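Side-chain contacts in F5/8 type C domain protein (Clostridium perfringens, PDB 7JRM), which probably binds carbohydrate through a CBM51-type module, as a non-catalytic part of the mucin-directed O-glycopeptidase ZmpB: residues D144-W149 with K198-V203; S254-N259 with N284-S289; N312-T317 with L322-S327; D427-N432 with Y441-L446. All coordinates share one frame; numbering follows the deposited sequence.

Contact 1 of 4, residues D144-W149 with K198-V203; sequences DIFDTW and KEIKLV
I200 is the first residue of K198-V203 to reach across to D144-W149, and it does so by laying a methyl group over the ring of F146. Its CD1 lies 3.8 Å from the F146 ring centroid and 24° off the ring normal, a CH-pi contact shifted toward the CG side of the face. The nearest ring atom is F146 CG, at 3.5 Å from I200 CD1. The reach comes from an extended side chain, with CG1 anti to the backbone N (chi1 -175°) and chi2 also near 180°, which crosses the phenyl group at about a right angle. Two residues on, L202 approaches from the direction opposite to F146 and meets the far end of the ring obliquely, with L202 CD2 3.6 Å from F146 CZ. The ring is thus held at both its root and its tip by apolar branches, and no hydrogen bond crosses between the segments. V168 of strand 163-170 touches F146, I200 and L202 alike, and L86 also packs on F146 and L202. Strand 145-152 pairs with strands 188-193 and 215-224, whereas strand 199-205 lies between 134-139 and 163-170, so F146 bridges the two antiparallel sheets of the NPCBM beta-sandwich.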
# COMPACT_ATOMS: atom_id res chain seq x y z
N ASP A 144 -0.04 -6.05 -28.94
CA ASP A 144 0.08 -7.45 -28.55
C ASP A 144 -1.21 -8.24 -28.73
O ASP A 144 -1.19 -9.34 -29.29
CB ASP A 144 0.55 -7.56 -27.09
CG ASP A 144 1.90 -6.90 -26.86
OD1 ASP A 144 2.85 -7.22 -27.60
OD2 ASP A 144 2.00 -6.06 -25.94
N ILE A 145 -2.33 -7.70 -28.26
CA ILE A 145 -3.60 -8.43 -28.22
C ILE A 145 -4.69 -7.56 -28.81
O ILE A 145 -4.76 -6.35 -28.53
CB ILE A 145 -3.95 -8.85 -26.77
CG1 ILE A 145 -3.05 -10.00 -26.31
CG2 ILE A 145 -5.42 -9.24 -26.65
CD1 ILE A 145 -3.28 -11.29 -27.07
N PHE A 146 -5.55 -8.16 -29.63
CA PHE A 146 -6.77 -7.52 -30.11
C PHE A 146 -7.97 -8.17 -29.44
O PHE A 146 -8.12 -9.39 -29.49
CB PHE A 146 -6.89 -7.62 -31.63
CG PHE A 146 -8.22 -7.17 -32.16
CD1 PHE A 146 -8.59 -5.84 -32.09
CD2 PHE A 146 -9.11 -8.08 -32.71
CE1 PHE A 146 -9.82 -5.42 -32.56
CE2 PHE A 146 -10.33 -7.67 -33.19
CZ PHE A 146 -10.69 -6.33 -33.12
N ASP A 147 -8.82 -7.34 -28.84
CA ASP A 147 -9.97 -7.81 -28.08
C ASP A 147 -11.21 -7.05 -28.53
O ASP A 147 -11.16 -5.83 -28.71
CB ASP A 147 -9.75 -7.62 -26.57
CG ASP A 147 -10.78 -8.35 -25.73
OD1 ASP A 147 -11.59 -9.11 -26.29
OD2 ASP A 147 -10.76 -8.16 -24.49
N THR A 148 -12.32 -7.77 -28.71
CA THR A 148 -13.53 -7.14 -29.22
C THR A 148 -14.74 -8.01 -28.93
O THR A 148 -14.63 -9.23 -28.79
CB THR A 148 -13.44 -6.87 -30.73
OG1 THR A 148 -14.58 -6.12 -31.16
CG2 THR A 148 -13.39 -8.19 -31.50
N TRP A 149 -15.90 -7.37 -28.82
CA TRP A 149 -17.19 -8.02 -28.88
C TRP A 149 -17.77 -7.85 -30.28
O TRP A 149 -17.56 -6.81 -30.92
CB TRP A 149 -18.16 -7.45 -27.85
CG TRP A 149 -17.83 -7.77 -26.42
CD1 TRP A 149 -17.29 -6.92 -25.49
CD2 TRP A 149 -18.04 -9.02 -25.74
NE1 TRP A 149 -17.14 -7.57 -24.29
CE2 TRP A 149 -17.59 -8.86 -24.42
CE3 TRP A 149 -18.55 -10.26 -26.14
CZ2 TRP A 149 -17.64 -9.89 -23.48
CZ3 TRP A 149 -18.61 -11.28 -25.20
CH2 TRP A 149 -18.15 -11.09 -23.89
N LYS A 198 1.91 -6.04 -38.50
CA LYS A 198 1.83 -4.70 -39.08
C LYS A 198 0.41 -4.29 -39.44
O LYS A 198 0.12 -3.09 -39.43
CB LYS A 198 2.71 -4.60 -40.33
CG LYS A 198 4.20 -4.52 -40.02
CD LYS A 198 5.04 -4.76 -41.26
CE LYS A 198 5.89 -3.54 -41.59
NZ LYS A 198 6.12 -3.40 -43.06
N GLU A 199 -0.47 -5.23 -39.75
CA GLU A 199 -1.84 -4.91 -40.13
C GLU A 199 -2.79 -5.93 -39.52
O GLU A 199 -2.47 -7.12 -39.42
CB GLU A 199 -2.01 -4.90 -41.65
CG GLU A 199 -1.44 -3.68 -42.34
CD GLU A 199 -1.92 -3.55 -43.78
OE1 GLU A 199 -2.35 -4.57 -44.35
OE2 GLU A 199 -1.86 -2.43 -44.32
N ILE A 200 -3.97 -5.45 -39.12
CA ILE A 200 -5.08 -6.30 -38.74
C ILE A 200 -6.28 -5.90 -39.59
O ILE A 200 -6.55 -4.71 -39.79
CB ILE A 200 -5.41 -6.21 -37.23
CG1 ILE A 200 -6.50 -7.22 -36.86
CG2 ILE A 200 -5.79 -4.79 -36.83
CD1 ILE A 200 -6.91 -7.16 -35.40
N LYS A 201 -6.99 -6.90 -40.12
CA LYS A 201 -8.11 -6.68 -41.02
C LYS A 201 -9.37 -7.26 -40.40
O LYS A 201 -9.44 -8.47 -40.17
CB LYS A 201 -7.84 -7.30 -42.39
CG LYS A 201 -8.91 -7.00 -43.43
CD LYS A 201 -8.41 -7.32 -44.84
CE LYS A 201 -7.88 -8.74 -44.93
NZ LYS A 201 -7.49 -9.10 -46.32
N LEU A 202 -10.35 -6.41 -40.14
CA LEU A 202 -11.62 -6.81 -39.55
C LEU A 202 -12.64 -7.00 -40.66
O LEU A 202 -12.98 -6.04 -41.37
CB LEU A 202 -12.09 -5.76 -38.54
CG LEU A 202 -11.07 -5.35 -37.48
CD1 LEU A 202 -11.68 -4.35 -36.51
CD2 LEU A 202 -10.53 -6.56 -36.74
N VAL A 203 -13.14 -8.22 -40.81
CA VAL A 203 -13.98 -8.61 -41.93
C VAL A 203 -15.35 -9.03 -41.41
O VAL A 203 -15.44 -9.84 -40.48
CB VAL A 203 -13.34 -9.73 -42.76
CG1 VAL A 203 -14.31 -10.24 -43.82
CG2 VAL A 203 -12.05 -9.24 -43.41

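Contact 2 of 4, residues S254-N259 with N284-S289; sequences SEALKN and NKEMNS
L257 and M287 make the apolar side-chain contact between two antiparallel helices. L257 CD1 lies 3.7 Å from M287 SD, the methionine chain bending at chi2 and chi3 as it passes the leucine. The backbones are nearest beside this pair: the CA atoms of L257 and E286 are 5.3 Å apart, and E286 CB rests 4.0 Å from L257 CA. A second kind of contact sets a small residue against an acidic chain. E286 bends at chi2 (-60°), with CG beside its backbone N (chi1 -55°), so that its aliphatic part lies along the backbone of A256 and its carboxylate comes over the methyl. E286 OE2 is 3.2 Å from A256 CB, a snug van der Waals approach. The charged interaction stays on one helix: K285 NZ forms a salt bridge with E286 OE1, its hydrogen bond weak at 3.3 Å, and probably offsets the nearby carboxylate of E282. Helices 251-270 and 273-288 make a hairpin here, their local axes 8.9 Å apart at 156°. L244 and L246, from the segment joining helix 232-242 to helix 251-270, touch M287 and L257 respectively, and L290 adds to the leucine's apolar surroundings.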
# COMPACT_ATOMS: atom_id res chain seq x y z
N SER A 254 14.55 -0.97 12.51
CA SER A 254 13.20 -1.45 12.23
C SER A 254 12.33 -0.36 11.63
O SER A 254 11.45 -0.65 10.81
CB SER A 254 12.57 -2.02 13.50
OG SER A 254 12.22 -0.98 14.40
N GLU A 255 12.54 0.89 12.04
CA GLU A 255 11.81 2.00 11.44
C GLU A 255 12.13 2.14 9.96
O GLU A 255 11.24 2.34 9.13
CB GLU A 255 12.13 3.30 12.17
CG GLU A 255 10.94 4.23 12.36
CD GLU A 255 10.09 3.85 13.55
OE1 GLU A 255 10.36 4.35 14.66
OE2 GLU A 255 9.15 3.04 13.38
N ALA A 256 13.42 2.03 9.60
CA ALA A 256 13.82 2.17 8.21
C ALA A 256 13.24 1.06 7.35
O ALA A 256 12.74 1.31 6.25
CB ALA A 256 15.35 2.19 8.10
N LEU A 257 13.30 -0.18 7.83
CA LEU A 257 12.70 -1.29 7.10
C LEU A 257 11.19 -1.12 6.97
O LEU A 257 10.61 -1.36 5.91
CB LEU A 257 13.02 -2.62 7.78
CG LEU A 257 12.29 -3.85 7.24
CD1 LEU A 257 12.76 -4.16 5.82
CD2 LEU A 257 12.49 -5.05 8.15
N LYS A 258 10.54 -0.68 8.06
CA LYS A 258 9.10 -0.43 8.01
C LYS A 258 8.75 0.63 6.98
O LYS A 258 7.75 0.52 6.27
CB LYS A 258 8.60 -0.03 9.40
CG LYS A 258 7.09 0.12 9.50
CD LYS A 258 6.38 -1.15 9.09
CE LYS A 258 5.12 -0.84 8.30
NZ LYS A 258 4.12 -0.10 9.13
N ASN A 259 9.58 1.68 6.89
CA ASN A 259 9.34 2.72 5.90
C ASN A 259 9.56 2.20 4.49
O ASN A 259 8.86 2.60 3.55
CB ASN A 259 10.24 3.93 6.17
CG ASN A 259 9.90 4.62 7.48
OD1 ASN A 259 8.85 4.38 8.07
ND2 ASN A 259 10.80 5.48 7.94
N ASN A 284 15.71 -3.72 -0.43
CA ASN A 284 16.84 -4.64 -0.30
C ASN A 284 17.96 -4.02 0.54
O ASN A 284 18.64 -4.74 1.28
CB ASN A 284 17.38 -5.02 -1.68
CG ASN A 284 16.57 -6.14 -2.32
OD1 ASN A 284 15.94 -6.94 -1.64
ND2 ASN A 284 16.60 -6.20 -3.65
N LYS A 285 18.15 -2.71 0.44
CA LYS A 285 19.19 -2.05 1.22
C LYS A 285 18.88 -2.08 2.71
O LYS A 285 19.74 -2.40 3.53
CB LYS A 285 19.38 -0.61 0.73
CG LYS A 285 20.30 0.23 1.60
CD LYS A 285 20.15 1.71 1.28
CE LYS A 285 20.98 2.56 2.23
NZ LYS A 285 20.54 2.42 3.64
N GLU A 286 17.64 -1.75 3.07
CA GLU A 286 17.24 -1.80 4.48
C GLU A 286 17.13 -3.23 4.99
O GLU A 286 17.26 -3.46 6.20
CB GLU A 286 15.91 -1.07 4.69
CG GLU A 286 15.90 0.37 4.20
CD GLU A 286 16.93 1.25 4.89
OE1 GLU A 286 17.30 2.29 4.32
OE2 GLU A 286 17.36 0.90 6.01
N MET A 287 16.90 -4.19 4.09
CA MET A 287 16.87 -5.59 4.51
C MET A 287 18.24 -6.05 4.99
O MET A 287 18.35 -6.75 6.01
CB MET A 287 16.40 -6.47 3.35
CG MET A 287 14.90 -6.75 3.34
SD MET A 287 14.31 -7.37 4.92
CE MET A 287 13.78 -9.01 4.43
N ASN A 288 19.30 -5.66 4.29
CA ASN A 288 20.66 -6.01 4.68
C ASN A 288 21.25 -5.06 5.71
O ASN A 288 22.35 -5.32 6.21
CB ASN A 288 21.57 -6.06 3.44
CG ASN A 288 21.05 -7.01 2.38
OD1 ASN A 288 20.92 -8.21 2.61
ND2 ASN A 288 20.73 -6.47 1.21
N SER A 289 20.56 -3.97 6.03
CA SER A 289 21.02 -3.01 7.03
C SER A 289 20.39 -3.25 8.40
O SER A 289 20.62 -2.46 9.32
CB SER A 289 20.72 -1.58 6.57
OG SER A 289 21.74 -1.11 5.70

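Contact 3 of 4, residues N312-T317 with L322-S327; sequences NQLNKT and LGDMYS
L314 and D324 form the close-packed centre of this small interface, where a leucine at the end of one helix lies against the first turn of the next. L314 CD1 is 3.7 Å from D324 CB and equally near the backbone oxygen of D324. Two looser margins adjoin this centre. At one, L314 CD2 touches the exposed S327, 3.2 Å from its OG. The S327 hydroxyl is also bonded within its own helix turn, OG donating to D324 O at 3.0 Å; the same oxygen accepts the backbone N of S327, so two donors from one residue grip it. The other margin is ionic: K316 NZ makes a salt bridge and hydrogen bond to D324 OD2 at 2.7 Å, arriving on the syn side and 24° out of the carboxylate plane. K316 sets CG between its backbone N and carbonyl carbon (chi1 45°), and a second bend at chi3 (-59°) brings the amine round to the aspartate, the two side chains coming from opposite directions. A weak bond to D319 O gives the amine a second partner. The helices precede parallel strands 330-332 and 350-352, in a leucine-rich sequence that suggests leucine-rich repeats, and the helical pair is consistent with the N-terminal cap of internalin-like proteins.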
# COMPACT_ATOMS: atom_id res chain seq x y z
N ASN A 312 13.88 -3.36 42.24
CA ASN A 312 12.74 -3.68 43.09
C ASN A 312 11.54 -4.10 42.27
O ASN A 312 10.77 -4.98 42.68
CB ASN A 312 12.39 -2.48 43.97
CG ASN A 312 13.10 -2.50 45.31
OD1 ASN A 312 13.01 -3.47 46.06
ND2 ASN A 312 13.81 -1.42 45.62
N GLN A 313 11.35 -3.49 41.09
CA GLN A 313 10.20 -3.82 40.26
C GLN A 313 10.37 -5.17 39.57
O GLN A 313 9.39 -5.89 39.36
CB GLN A 313 9.97 -2.72 39.22
CG GLN A 313 8.65 -2.83 38.48
CD GLN A 313 7.56 -1.98 39.10
OE1 GLN A 313 7.82 -0.89 39.60
NE2 GLN A 313 6.33 -2.47 39.05
N LEU A 314 11.60 -5.52 39.20
CA LEU A 314 11.87 -6.74 38.45
C LEU A 314 12.35 -7.90 39.30
O LEU A 314 12.46 -9.02 38.79
CB LEU A 314 12.90 -6.46 37.35
CG LEU A 314 12.43 -5.59 36.18
CD1 LEU A 314 13.58 -5.27 35.25
CD2 LEU A 314 11.29 -6.27 35.44
N ASN A 315 12.64 -7.67 40.58
CA ASN A 315 13.15 -8.70 41.48
C ASN A 315 14.42 -9.33 40.92
O ASN A 315 14.38 -10.45 40.39
CB ASN A 315 12.08 -9.77 41.74
CG ASN A 315 12.53 -10.84 42.72
OD1 ASN A 315 13.64 -10.78 43.25
ND2 ASN A 315 11.68 -11.82 42.95
N LYS A 316 15.54 -8.63 41.03
CA LYS A 316 16.83 -9.14 40.61
C LYS A 316 17.91 -8.22 41.16
O LYS A 316 17.64 -7.10 41.61
CB LYS A 316 16.94 -9.23 39.08
CG LYS A 316 16.41 -8.02 38.34
CD LYS A 316 16.86 -8.03 36.89
CE LYS A 316 18.38 -8.05 36.79
NZ LYS A 316 18.84 -8.74 35.55
N THR A 317 19.15 -8.71 41.12
CA THR A 317 20.31 -7.95 41.54
C THR A 317 21.31 -7.85 40.40
O THR A 317 21.23 -8.59 39.41
CB THR A 317 20.99 -8.59 42.77
OG1 THR A 317 21.63 -9.80 42.38
CG2 THR A 317 19.96 -8.89 43.84
N LEU A 322 18.93 -4.75 28.56
CA LEU A 322 17.91 -4.24 27.65
C LEU A 322 16.68 -5.13 27.66
O LEU A 322 15.55 -4.64 27.60
CB LEU A 322 18.49 -4.12 26.24
CG LEU A 322 17.60 -3.47 25.17
CD1 LEU A 322 17.44 -1.99 25.45
CD2 LEU A 322 18.18 -3.69 23.79
N GLY A 323 16.88 -6.45 27.73
CA GLY A 323 15.76 -7.35 27.89
C GLY A 323 14.98 -7.07 29.17
O GLY A 323 13.75 -7.16 29.19
N ASP A 324 15.70 -6.72 30.24
CA ASP A 324 15.03 -6.25 31.45
C ASP A 324 14.25 -4.97 31.18
O ASP A 324 13.10 -4.83 31.59
CB ASP A 324 16.04 -6.03 32.57
CG ASP A 324 16.52 -7.33 33.19
OD1 ASP A 324 15.71 -8.26 33.33
OD2 ASP A 324 17.72 -7.41 33.54
N MET A 325 14.87 -4.03 30.46
CA MET A 325 14.22 -2.75 30.18
C MET A 325 12.99 -2.94 29.30
O MET A 325 11.97 -2.28 29.50
CB MET A 325 15.21 -1.79 29.52
CG MET A 325 16.37 -1.39 30.41
SD MET A 325 15.86 -0.48 31.88
CE MET A 325 14.99 0.89 31.14
N TYR A 326 13.07 -3.84 28.32
CA TYR A 326 11.93 -4.10 27.44
C TYR A 326 10.74 -4.70 28.19
O TYR A 326 9.62 -4.65 27.68
CB TYR A 326 12.34 -5.04 26.31
CG TYR A 326 13.06 -4.37 25.16
CD1 TYR A 326 13.41 -3.02 25.23
CD2 TYR A 326 13.40 -5.07 24.02
CE1 TYR A 326 14.08 -2.41 24.19
CE2 TYR A 326 14.07 -4.47 22.97
CZ TYR A 326 14.41 -3.13 23.06
OH TYR A 326 15.07 -2.52 22.02
N SER A 327 10.96 -5.25 29.38
CA SER A 327 9.91 -5.92 30.13
C SER A 327 9.14 -5.00 31.06
O SER A 327 8.13 -5.43 31.63
CB SER A 327 10.51 -7.08 30.94
OG SER A 327 10.83 -6.67 32.25

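Contact 4 of 4, residues D427-N432 with Y441-L446; sequences DEFTIN and YGVHVL
F429 and I431, the two residues of D427-N432 that meet V443 and V445, are backbone-bonded to the neighbouring strand, F429 to G394 and I431 to V392, and no polar bond passes between the two segments. What does pass between them is purely hydrocarbon. F429 places CG between its backbone N and carbonyl carbon (chi1 59°), a rotamer that carries the ring across to the facing strand. There the tip of the ring settles obliquely against two valines. V443 CG1 lies 3.6 Å from F429 CZ and 3.7 Å from F429 CE1, while V445 CG2 keeps a looser 4.2 Å from F429 CE2. The ring therefore straddles alternate residues of one strand, both of which point toward D427-N432. V443 shares its two branches between different partners: CG1 serves the phenyl group, and CG2 meets I431 CD1 tip to tip at 3.8 Å. With CG1 beside the backbone N and an extended chi2 (156°), I431 stretches far enough to make this end-on contact. The local strand axes are 10.7 Å apart and run at 151°, a spacing that belongs to sheets stacked face to face and excludes direct backbone pairing. Strand 428-432 pairs with 391-395 in a two-stranded sheet, and strand 440-449 lies between 407-413 and 452-461 in the larger one. V412 of strand 407-413 also touches I431, while Y458 and F460 of strand 452-461 both touch V443, so the contact fills the space between the two sheets, consistent with a small beta-sandwich near the C-terminus.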
# COMPACT_ATOMS: atom_id res chain seq x y z
N ASP A 427 14.93 31.00 31.63
CA ASP A 427 15.92 29.93 31.63
C ASP A 427 16.93 30.11 32.76
O ASP A 427 17.42 29.12 33.32
CB ASP A 427 16.63 29.87 30.28
CG ASP A 427 15.79 29.20 29.21
OD1 ASP A 427 14.70 28.68 29.55
OD2 ASP A 427 16.20 29.20 28.04
N GLU A 428 17.26 31.36 33.10
CA GLU A 428 18.19 31.65 34.19
C GLU A 428 17.66 32.85 34.97
O GLU A 428 16.85 33.63 34.48
CB GLU A 428 19.61 31.94 33.67
CG GLU A 428 20.23 30.80 32.87
CD GLU A 428 21.73 30.90 32.78
OE1 GLU A 428 22.37 31.31 33.77
OE2 GLU A 428 22.29 30.58 31.71
N PHE A 429 18.14 32.98 36.20
CA PHE A 429 17.75 34.09 37.07
C PHE A 429 18.99 34.74 37.67
O PHE A 429 19.99 34.06 37.96
CB PHE A 429 16.80 33.64 38.19
CG PHE A 429 17.36 32.57 39.08
CD1 PHE A 429 18.08 32.90 40.22
CD2 PHE A 429 17.16 31.23 38.79
CE1 PHE A 429 18.59 31.92 41.05
CE2 PHE A 429 17.67 30.24 39.62
CZ PHE A 429 18.39 30.59 40.75
N THR A 430 18.92 36.05 37.85
CA THR A 430 20.00 36.84 38.45
C THR A 430 19.42 37.61 39.62
O THR A 430 18.44 38.34 39.47
CB THR A 430 20.63 37.79 37.43
OG1 THR A 430 21.50 37.05 36.56
CG2 THR A 430 21.44 38.87 38.13
N ILE A 431 20.03 37.44 40.80
CA ILE A 431 19.55 38.06 42.03
C ILE A 431 20.60 39.05 42.51
O ILE A 431 21.78 38.71 42.65
CB ILE A 431 19.27 37.00 43.11
CG1 ILE A 431 18.14 36.07 42.67
CG2 ILE A 431 18.92 37.67 44.44
CD1 ILE A 431 18.17 34.72 43.34
N ASN A 432 20.16 40.29 42.77
CA ASN A 432 21.05 41.28 43.36
C ASN A 432 21.26 40.95 44.83
O ASN A 432 20.31 40.72 45.57
CB ASN A 432 20.46 42.68 43.20
CG ASN A 432 21.15 43.71 44.08
OD1 ASN A 432 22.36 43.63 44.31
ND2 ASN A 432 20.39 44.68 44.56
N TYR A 441 20.07 32.34 52.50
CA TYR A 441 18.90 32.60 51.68
C TYR A 441 18.64 31.40 50.78
O TYR A 441 19.56 30.72 50.34
CB TYR A 441 19.08 33.86 50.83
CG TYR A 441 19.11 35.14 51.63
CD1 TYR A 441 20.30 35.60 52.19
CD2 TYR A 441 17.96 35.87 51.85
CE1 TYR A 441 20.33 36.77 52.93
CE2 TYR A 441 17.98 37.04 52.59
CZ TYR A 441 19.17 37.48 53.13
OH TYR A 441 19.20 38.64 53.86
N GLY A 442 17.36 31.15 50.52
CA GLY A 442 16.94 30.05 49.67
C GLY A 442 16.24 30.56 48.43
O GLY A 442 15.55 31.58 48.46
N VAL A 443 16.43 29.84 47.33
CA VAL A 443 15.81 30.17 46.04
C VAL A 443 14.91 29.02 45.65
O VAL A 443 15.37 27.88 45.51
CB VAL A 443 16.87 30.44 44.96
CG1 VAL A 443 16.19 30.81 43.64
CG2 VAL A 443 17.83 31.53 45.40
N HIS A 444 13.62 29.31 45.47
CA HIS A 444 12.63 28.30 45.11
C HIS A 444 12.21 28.51 43.66
O HIS A 444 11.69 29.56 43.31
CB HIS A 444 11.41 28.39 46.04
CG HIS A 444 11.70 27.98 47.45
ND1 HIS A 444 12.38 28.79 48.33
CD2 HIS A 444 11.40 26.85 48.13
CE1 HIS A 444 12.49 28.18 49.50
NE2 HIS A 444 11.90 27.00 49.40
N VAL A 445 12.45 27.49 42.83
CA VAL A 445 12.08 27.52 41.42
C VAL A 445 10.81 26.68 41.28
O VAL A 445 10.87 25.46 41.16
CB VAL A 445 13.21 26.99 40.53
CG1 VAL A 445 12.79 27.03 39.07
CG2 VAL A 445 14.49 27.79 40.76
N LEU A 446 9.66 27.35 41.31
CA LEU A 446 8.39 26.65 41.19
C LEU A 446 8.11 26.32 39.73
O LEU A 446 8.32 27.14 38.84
CB LEU A 446 7.25 27.51 41.75
CG LEU A 446 7.29 27.99 43.20
CD1 LEU A 446 5.88 28.15 43.75
CD2 LEU A 446 8.11 27.07 44.09

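How the contacts relate
The four contacts follow one another along the chain without sharing an element. Contacts 1 and 4, with centres about 89 Å apart, are the buried ones, and they solve the same problem alike: a phenylalanine from one sheet meets branched aliphatic residues of another, though the ring is met over a face in contact 1 but obliquely in contact 4. Contact 2 is partly buried between two helices, and contact 3 is a surface contact between a helix end with its following loop and the next helix. Charge enters in both; in contact 2 the salt bridge stays within one helix, in contact 3 it spans the interface. Nearest atoms of contacts 2 and 3 are about 8 Å apart, yet they do not touch.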